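Local coordinates for protein Non-reducing end beta-L-arabinofuranosidase (Bacteroides thetaiotaomicron, PDB 5MQO) that probably hydrolyses glycosidic linkages of complex plant pectin in a gut bacterium, as a GH127 glycoside hydrolase, probably an aceric acidase, at residues G24-S29 / F391-L396; Y336-C341 / N431-S436. All coordinates share one frame; numbering follows the deposited sequence.

Interaction 1: G24-S29 / F391-L396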
ATOM      1  N   GLY A  24     -17.093   6.986   1.975  1.00 62.83           N
ATOM      2  CA  GLY A  24     -15.692   6.544   2.115  1.00 62.46           C
ATOM      3  C   GLY A  24     -14.695   7.142   1.117  1.00 60.00           C
ATOM      4  O   GLY A  24     -15.097   7.685   0.091  1.00 60.23           O
ATOM      5  N   LEU A  25     -13.399   7.065   1.444  1.00 57.96           N
ATOM      6  CA  LEU A  25     -12.290   7.336   0.500  1.00 57.29           C
ATOM      7  C   LEU A  25     -12.529   6.674  -0.840  1.00 57.96           C
ATOM      8  O   LEU A  25     -12.291   7.293  -1.890  1.00 61.52           O
ATOM      9  CB  LEU A  25     -10.958   6.820   1.060  1.00 58.26           C
ATOM     10  CG  LEU A  25      -9.640   7.014   0.296  1.00 56.48           C
ATOM     11  CD1 LEU A  25      -9.388   8.491   0.016  1.00 55.63           C
ATOM     12  CD2 LEU A  25      -8.499   6.434   1.119  1.00 56.03           C
ATOM     13  N   THR A  26     -12.972   5.415  -0.802  1.00 57.20           N
ATOM     14  CA  THR A  26     -13.645   4.803  -1.952  1.00 58.21           C
ATOM     15  C   THR A  26     -14.978   4.148  -1.596  1.00 57.74           C
ATOM     16  O   THR A  26     -15.074   3.280  -0.729  1.00 59.07           O
ATOM     17  CB  THR A  26     -12.746   3.815  -2.740  1.00 56.95           C
ATOM     18  OG1 THR A  26     -12.032   2.969  -1.840  1.00 51.28           O
ATOM     19  CG2 THR A  26     -11.745   4.605  -3.569  1.00 60.52           C
ATOM     20  N   ASP A  27     -15.983   4.523  -2.368  1.00 56.74           N
ATOM     21  CA  ASP A  27     -17.333   4.238  -2.051  1.00 56.90           C
ATOM     22  C   ASP A  27     -17.971   3.204  -2.974  1.00 56.60           C
ATOM     23  O   ASP A  27     -18.658   3.565  -3.929  1.00 60.73           O
ATOM     24  CB  ASP A  27     -18.070   5.553  -2.138  1.00 59.03           C
ATOM     25  CG  ASP A  27     -19.466   5.452  -1.669  1.00 60.48           C
ATOM     26  OD1 ASP A  27     -19.778   4.479  -0.952  1.00 60.88           O
ATOM     27  OD2 ASP A  27     -20.240   6.368  -2.022  1.00 64.09           O
ATOM     28  N   MET A  28     -17.799   1.921  -2.649  1.00 54.82           N
ATOM     29  CA  MET A  28     -18.504   0.821  -3.329  1.00 53.98           C
ATOM     30  C   MET A  28     -19.906   0.538  -2.714  1.00 55.22           C
ATOM     31  O   MET A  28     -20.502  -0.512  -2.923  1.00 52.20           O
ATOM     32  CB  MET A  28     -17.629  -0.442  -3.322  1.00 53.71           C
ATOM     33  CG  MET A  28     -16.329  -0.230  -4.070  1.00 53.99           C
ATOM     34  SD  MET A  28     -15.183  -1.591  -4.357  1.00 56.95           S
ATOM     35  CE  MET A  28     -16.306  -2.883  -4.767  1.00 58.03           C
ATOM     36  N   SER A  29     -20.457   1.507  -1.994  1.00 57.97           N
ATOM     37  CA  SER A  29     -21.694   1.309  -1.260  1.00 60.33           C
ATOM     38  C   SER A  29     -22.920   1.049  -2.153  1.00 60.99           C
ATOM     39  O   SER A  29     -23.814   0.345  -1.737  1.00 60.11           O
ATOM     40  CB  SER A  29     -21.924   2.508  -0.354  1.00 60.68           C
ATOM     41  OG  SER A  29     -22.119   3.674  -1.137  1.00 61.40           O
ATOM     42  N   PHE A 391      -4.848  -2.169  -5.392  1.00 49.66           N
ATOM     43  CA  PHE A 391      -5.387  -3.353  -6.094  1.00 48.87           C
ATOM     44  C   PHE A 391      -6.012  -4.298  -5.060  1.00 49.06           C
ATOM     45  O   PHE A 391      -7.185  -4.667  -5.165  1.00 49.48           O
ATOM     46  CB  PHE A 391      -4.296  -4.053  -6.930  1.00 48.41           C
ATOM     47  CG  PHE A 391      -4.732  -5.341  -7.632  1.00 48.42           C
ATOM     48  CD1 PHE A 391      -6.011  -5.504  -8.180  1.00 48.47           C
ATOM     49  CD2 PHE A 391      -3.821  -6.381  -7.801  1.00 48.67           C
ATOM     50  CE1 PHE A 391      -6.383  -6.682  -8.838  1.00 47.57           C
ATOM     51  CE2 PHE A 391      -4.194  -7.567  -8.461  1.00 49.53           C
ATOM     52  CZ  PHE A 391      -5.487  -7.717  -8.967  1.00 48.88           C
ATOM     53  N   ASN A 392      -5.260  -4.619  -4.016  1.00 47.97           N
ATOM     54  CA  ASN A 392      -5.742  -5.611  -3.072  1.00 48.92           C
ATOM     55  C   ASN A 392      -6.955  -5.125  -2.273  1.00 48.27           C
ATOM     56  O   ASN A 392      -7.796  -5.919  -1.838  1.00 46.69           O
ATOM     57  CB  ASN A 392      -4.624  -6.063  -2.141  1.00 48.10           C
ATOM     58  CG  ASN A 392      -3.790  -7.143  -2.750  1.00 48.70           C
ATOM     59  OD1 ASN A 392      -4.028  -8.326  -2.539  1.00 48.44           O
ATOM     60  ND2 ASN A 392      -2.823  -6.745  -3.548  1.00 50.44           N
ATOM     61  N   TRP A 393      -7.025  -3.818  -2.074  1.00 48.07           N
ATOM     62  CA  TRP A 393      -8.128  -3.253  -1.360  1.00 48.02           C
ATOM     63  C   TRP A 393      -9.411  -3.398  -2.173  1.00 47.64           C
ATOM     64  O   TRP A 393     -10.411  -3.764  -1.617  1.00 47.69           O
ATOM     65  CB  TRP A 393      -7.864  -1.812  -0.985  1.00 47.27           C
ATOM     66  CG  TRP A 393      -8.978  -1.253  -0.181  1.00 47.81           C
ATOM     67  CD1 TRP A 393      -9.995  -0.460  -0.634  1.00 48.23           C
ATOM     68  CD2 TRP A 393      -9.231  -1.483   1.203  1.00 47.84           C
ATOM     69  NE1 TRP A 393     -10.849  -0.163   0.393  1.00 50.42           N
ATOM     70  CE2 TRP A 393     -10.396  -0.774   1.537  1.00 48.18           C
ATOM     71  CE3 TRP A 393      -8.575  -2.209   2.202  1.00 49.92           C
ATOM     72  CZ2 TRP A 393     -10.922  -0.771   2.813  1.00 47.38           C
ATOM     73  CZ3 TRP A 393      -9.097  -2.196   3.492  1.00 48.45           C
ATOM     74  CH2 TRP A 393     -10.268  -1.489   3.775  1.00 48.71           C
ATOM     75  N   ARG A 394      -9.364  -3.137  -3.478  1.00 48.90           N
ATOM     76  CA  ARG A 394     -10.522  -3.323  -4.353  1.00 49.57           C
ATOM     77  C   ARG A 394     -10.931  -4.793  -4.409  1.00 50.41           C
ATOM     78  O   ARG A 394     -12.123  -5.132  -4.306  1.00 50.31           O
ATOM     79  CB  ARG A 394     -10.234  -2.836  -5.754  1.00 50.88           C
ATOM     80  CG  ARG A 394     -10.551  -1.375  -6.011  1.00 52.88           C
ATOM     81  CD  ARG A 394      -9.644  -0.458  -5.251  1.00 54.19           C
ATOM     82  NE  ARG A 394      -9.840   0.927  -5.622  1.00 55.05           N
ATOM     83  CZ  ARG A 394      -9.417   1.954  -4.894  1.00 55.93           C
ATOM     84  NH1 ARG A 394      -8.738   1.781  -3.759  1.00 56.31           N
ATOM     85  NH2 ARG A 394      -9.665   3.182  -5.321  1.00 58.07           N
ATOM     86  N   MET A 395      -9.941  -5.672  -4.520  1.00 50.17           N
ATOM     87  CA  MET A 395     -10.226  -7.111  -4.510  1.00 50.33           C
ATOM     88  C   MET A 395     -10.896  -7.569  -3.195  1.00 49.45           C
ATOM     89  O   MET A 395     -11.825  -8.381  -3.219  1.00 48.91           O
ATOM     90  CB  MET A 395      -8.966  -7.918  -4.805  1.00 49.05           C
ATOM     91  CG  MET A 395      -8.396  -7.653  -6.196  1.00 48.97           C
ATOM     92  SD  MET A 395      -9.380  -8.246  -7.582  1.00 47.72           S
ATOM     93  CE  MET A 395      -9.185 -10.008  -7.372  1.00 48.77           C
ATOM     94  N   LEU A 396     -10.448  -7.029  -2.070  1.00 48.43           N
ATOM     95  CA  LEU A 396     -11.153  -7.242  -0.813  1.00 49.44           C
ATOM     96  C   LEU A 396     -12.633  -6.839  -0.922  1.00 51.14           C
ATOM     97  O   LEU A 396     -13.511  -7.660  -0.613  1.00 50.19           O
ATOM     98  CB  LEU A 396     -10.498  -6.481   0.339  1.00 48.31           C
ATOM     99  CG  LEU A 396     -11.128  -6.640   1.736  1.00 47.75           C
ATOM    100  CD1 LEU A 396     -11.004  -8.078   2.251  1.00 48.13           C
ATOM    101  CD2 LEU A 396     -10.456  -5.670   2.695  1.00 47.06           C
TER
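Thr-26 turns its OG1 to lie between its own backbone N and carbonyl carbon, chi1 44°. The hydroxyl then lies over one face of the Arg-394 guanidinium, and the methyl CG2 comes in at the rim, beside NH2. Arg-394 reaches them because its chain bends at chi2, 68°, and runs nearly extended from there to the guanidinium. Its CB does not start out toward the loop, but its end does. The two side chains cross at about a right angle.

The methyl makes the closest approach. Thr-26 CG2 lies 3.1 Å from Arg-394 NH2, a close approach whose exact length is doubtful at this resolution. Thr-26 OG1 sits 3.8 Å above the guanidinium plane, offset toward its rim. It is 4.0 Å from Arg-394 NH1. Trp-393 contributes less. Its indole comes edge-on, with NE1 4.0 Å from Thr-26 OG1, and the hydroxyl lies near the ring plane. The Thr-26 and Trp-393 side chains point opposite ways as they pass.

Just after Thr-26 the loop is shaped by an Asx turn, Ser-29 N to Asp-27 OD1 (3.2 Å).

Segment 391-396 is part of helix 382-399 of the catalytic domain, which belongs to the six-hairpin clan. The polar ends look elsewhere for their partners. Arg-394 NE forms a salt bridge with Asp-309, and Trp-393 NE1 bonds to Asn-38. Asp-27 N bonds to Glu-250 of helix 243-255.

The contact is therefore van der Waals in kind, with a threonine set against a buried guanidinium, hydroxyl above its face and methyl by its NH2. The charge of Arg-394 is probably balanced mainly by Asp-309, while Thr-26 packs the N-terminal loop against the helix.

Interaction 2: Y336-C341 / N431-S436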
ATOM      1  N   TYR A 336       8.015  -9.143  -3.779  1.00 43.66           N
ATOM      2  CA  TYR A 336       8.939  -9.224  -2.657  1.00 45.51           C
ATOM      3  C   TYR A 336       8.176  -9.471  -1.332  1.00 46.39           C
ATOM      4  O   TYR A 336       6.996  -9.131  -1.206  1.00 48.41           O
ATOM      5  CB  TYR A 336       9.803  -7.987  -2.598  1.00 43.56           C
ATOM      6  CG  TYR A 336      10.756  -7.929  -3.727  1.00 44.09           C
ATOM      7  CD1 TYR A 336      10.418  -7.333  -4.940  1.00 45.82           C
ATOM      8  CD2 TYR A 336      12.021  -8.456  -3.593  1.00 45.55           C
ATOM      9  CE1 TYR A 336      11.339  -7.265  -5.997  1.00 46.25           C
ATOM     10  CE2 TYR A 336      12.943  -8.415  -4.629  1.00 46.00           C
ATOM     11  CZ  TYR A 336      12.614  -7.815  -5.831  1.00 46.69           C
ATOM     12  OH  TYR A 336      13.557  -7.783  -6.850  1.00 47.65           O
ATOM     13  N   VAL A 337       8.860 -10.050  -0.352  1.00 46.64           N
ATOM     14  CA  VAL A 337       8.274 -10.361   0.970  1.00 46.24           C
ATOM     15  C   VAL A 337       7.696  -9.157   1.738  1.00 46.07           C
ATOM     16  O   VAL A 337       6.868  -9.334   2.608  1.00 47.92           O
ATOM     17  CB  VAL A 337       9.310 -11.112   1.834  1.00 48.19           C
ATOM     18  CG1 VAL A 337      10.441 -10.166   2.233  1.00 49.82           C
ATOM     19  CG2 VAL A 337       8.675 -11.759   3.064  1.00 48.29           C
ATOM     20  N   THR A 338       8.126  -7.950   1.387  1.00 47.03           N
ATOM     21  CA  THR A 338       7.577  -6.687   1.874  1.00 46.02           C
ATOM     22  C   THR A 338       6.350  -6.165   1.112  1.00 45.49           C
ATOM     23  O   THR A 338       5.846  -5.073   1.409  1.00 43.29           O
ATOM     24  CB  THR A 338       8.658  -5.590   1.752  1.00 47.43           C
ATOM     25  OG1 THR A 338       9.055  -5.429   0.383  1.00 47.07           O
ATOM     26  CG2 THR A 338       9.883  -5.948   2.564  1.00 48.94           C
ATOM     27  N   GLY A 339       5.880  -6.920   0.121  1.00 47.12           N
ATOM     28  CA  GLY A 339       4.739  -6.501  -0.733  1.00 47.72           C
ATOM     29  C   GLY A 339       5.132  -5.670  -1.950  1.00 46.50           C
ATOM     30  O   GLY A 339       4.296  -5.358  -2.789  1.00 43.59           O
ATOM     31  N   ALA A 340       6.418  -5.352  -2.074  1.00 47.24           N
ATOM     32  CA  ALA A 340       6.858  -4.406  -3.089  1.00 48.47           C
ATOM     33  C   ALA A 340       6.887  -5.110  -4.423  1.00 48.21           C
ATOM     34  O   ALA A 340       7.001  -6.331  -4.463  1.00 49.61           O
ATOM     35  CB  ALA A 340       8.219  -3.813  -2.754  1.00 48.02           C
ATOM     36  N   CYS A 341       6.757  -4.335  -5.492  1.00 46.19           N
ATOM     37  CA  CYS A 341       6.645  -4.878  -6.804  1.00 47.75           C
ATOM     38  C   CYS A 341       7.606  -4.176  -7.780  1.00 47.51           C
ATOM     39  O   CYS A 341       7.683  -2.952  -7.820  1.00 50.55           O
ATOM     40  CB  CYS A 341       5.189  -4.761  -7.271  1.00 48.72           C
ATOM     41  SG  CYS A 341       3.985  -5.648  -6.236  1.00 49.64           S
ATOM     42  N   ASN A 431      12.930   1.117  -3.144  1.00 51.87           N
ATOM     43  CA  ASN A 431      12.899   0.389  -1.887  1.00 51.09           C
ATOM     44  C   ASN A 431      13.662  -0.943  -2.004  1.00 49.64           C
ATOM     45  O   ASN A 431      13.049  -2.019  -2.030  1.00 48.81           O
ATOM     46  CB  ASN A 431      11.465   0.117  -1.486  1.00 50.84           C
ATOM     47  CG  ASN A 431      10.775   1.352  -1.031  1.00 51.89           C
ATOM     48  OD1 ASN A 431      10.892   1.756   0.127  1.00 54.61           O
ATOM     49  ND2 ASN A 431      10.068   1.975  -1.931  1.00 52.32           N
ATOM     50  N   PRO A 432      15.002  -0.878  -2.023  1.00 47.02           N
ATOM     51  CA  PRO A 432      15.781  -2.096  -2.145  1.00 46.95           C
ATOM     52  C   PRO A 432      15.670  -2.997  -0.916  1.00 46.07           C
ATOM     53  O   PRO A 432      15.305  -2.528   0.156  1.00 44.29           O
ATOM     54  CB  PRO A 432      17.224  -1.567  -2.305  1.00 46.18           C
ATOM     55  CG  PRO A 432      17.245  -0.298  -1.556  1.00 46.60           C
ATOM     56  CD  PRO A 432      15.843   0.263  -1.611  1.00 47.52           C
ATOM     57  N   LEU A 433      16.011  -4.273  -1.089  1.00 46.77           N
ATOM     58  CA  LEU A 433      16.117  -5.208   0.030  1.00 46.96           C
ATOM     59  C   LEU A 433      17.541  -5.508   0.460  1.00 47.90           C
ATOM     60  O   LEU A 433      17.758  -6.439   1.223  1.00 50.15           O
ATOM     61  CB  LEU A 433      15.414  -6.502  -0.338  1.00 47.70           C
ATOM     62  CG  LEU A 433      13.890  -6.486  -0.137  1.00 48.58           C
ATOM     63  CD1 LEU A 433      13.176  -5.779  -1.310  1.00 48.26           C
ATOM     64  CD2 LEU A 433      13.407  -7.933   0.100  1.00 47.48           C
ATOM     65  N   ARG A 434      18.503  -4.745  -0.051  1.00 49.31           N
ATOM     66  CA  ARG A 434      19.920  -4.886   0.284  1.00 51.70           C
ATOM     67  C   ARG A 434      20.726  -3.656  -0.168  1.00 53.56           C
ATOM     68  O   ARG A 434      20.575  -3.177  -1.313  1.00 56.29           O
ATOM     69  CB  ARG A 434      20.549  -6.165  -0.354  1.00 51.62           C
ATOM     70  CG  ARG A 434      21.984  -6.469   0.084  1.00 50.64           C
ATOM     71  CD  ARG A 434      22.425  -7.919  -0.072  1.00 51.08           C
ATOM     72  NE  ARG A 434      21.456  -8.921   0.409  1.00 53.26           N
ATOM     73  CZ  ARG A 434      21.286 -10.167  -0.093  1.00 56.26           C
ATOM     74  NH1 ARG A 434      22.003 -10.650  -1.129  1.00 58.42           N
ATOM     75  NH2 ARG A 434      20.360 -10.959   0.438  1.00 56.70           N
ATOM     76  N   ILE A 435      21.572  -3.152   0.732  1.00 53.71           N
ATOM     77  CA  ILE A 435      22.641  -2.230   0.362  1.00 55.07           C
ATOM     78  C   ILE A 435      23.946  -2.891   0.742  1.00 52.68           C
ATOM     79  O   ILE A 435      24.147  -3.227   1.896  1.00 53.09           O
ATOM     80  CB  ILE A 435      22.552  -0.874   1.116  1.00 57.19           C
ATOM     81  CG1 ILE A 435      21.201  -0.184   0.870  1.00 58.78           C
ATOM     82  CG2 ILE A 435      23.712   0.043   0.728  1.00 57.38           C
ATOM     83  CD1 ILE A 435      21.030   0.403  -0.514  1.00 60.05           C
ATOM     84  N   SER A 436      24.837  -3.035  -0.222  1.00 52.08           N
ATOM     85  CA  SER A 436      26.191  -3.492   0.038  1.00 54.26           C
ATOM     86  C   SER A 436      27.161  -2.416  -0.386  1.00 54.24           C
ATOM     87  O   SER A 436      27.121  -1.978  -1.518  1.00 56.12           O
ATOM     88  CB  SER A 436      26.460  -4.756  -0.771  1.00 55.10           C
ATOM     89  OG  SER A 436      27.851  -5.020  -0.878  1.00 58.37           O
TER
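Tyr-336 meets Leu-433 first, ring against methyl. The tyrosine CG is anti to its carbonyl carbon, chi1 -69°, which turns the ring toward segment 431-436. Tyr-336 CD2 comes within 3.7 Å of Leu-433 CD1 and lies 4.0 Å from CD2 of the same leucine. Leu-433 CD1 is also 4.0 Å from Tyr-336 CG, so it touches the ring near its root. The two side chains cross obliquely. The phenol OH points on to Pro-374, whose carbonyl O it bonds.

Val-337 follows and is only partly buried. Its CG1 is 4.3 Å from Leu-433 CD2, so the second leucine methyl is touched by both Tyr-336 and Val-337. Thr-338 comes next, more loosely, with OG1 4.5 Å from Leu-433 CD1.

Gly-339 ends a type I beta turn that starts at Tyr-336. Gly-339 N bonds to Tyr-336 O at 2.8 Å. Its phi is positive, 88°, a backbone shape that suits glycine. Ala-340 then brings the chain back. Its carbonyl O accepts from Tyr-336 N at 3.1 Å and lies at the edge of the Tyr-336 ring, in its plane. Cys-341 leads away toward helix 382-399, where its N bonds to Asn-385.

The turn thus presents Tyr-336, Val-337 and Thr-338 to one inserted leucine, Leu-433. The contact is mainly apolar. Segment 336-341 follows helix 317-333, and Leu-433 immediately precedes strand 434-435. That short strand pairs antiparallel with strand 690-697, whose Val-692 and Trp-693 also touch Leu-433. The contact therefore lies where the helical part of the chain meets the sheet containing strand 690-697. Helix 402-416 borders the turn through Asn-414 and Ser-415.

In the fold
Both contacts are buried, on opposite sides of the chain's centre, with centres about 26 Å apart. Helix 382-399 is close to both: it is one side of interaction 1 and a neighbour of interaction 2, whose turn bonds to its Asn-385 and Asn-388. Their nearest atoms are about 7 Å apart, and they do not touch. Interaction 1 brings the N-terminal loop onto the helical domain through a threonine against an arginine and a tryptophan, whose polar bonds go to residues outside the contact. Interaction 2 is mostly hydrocarbon against hydrocarbon, where the helical domain meets the C-terminal strands. It is slightly less enclosed, since Val-337 is partly exposed. In sequence the two interactions interleave.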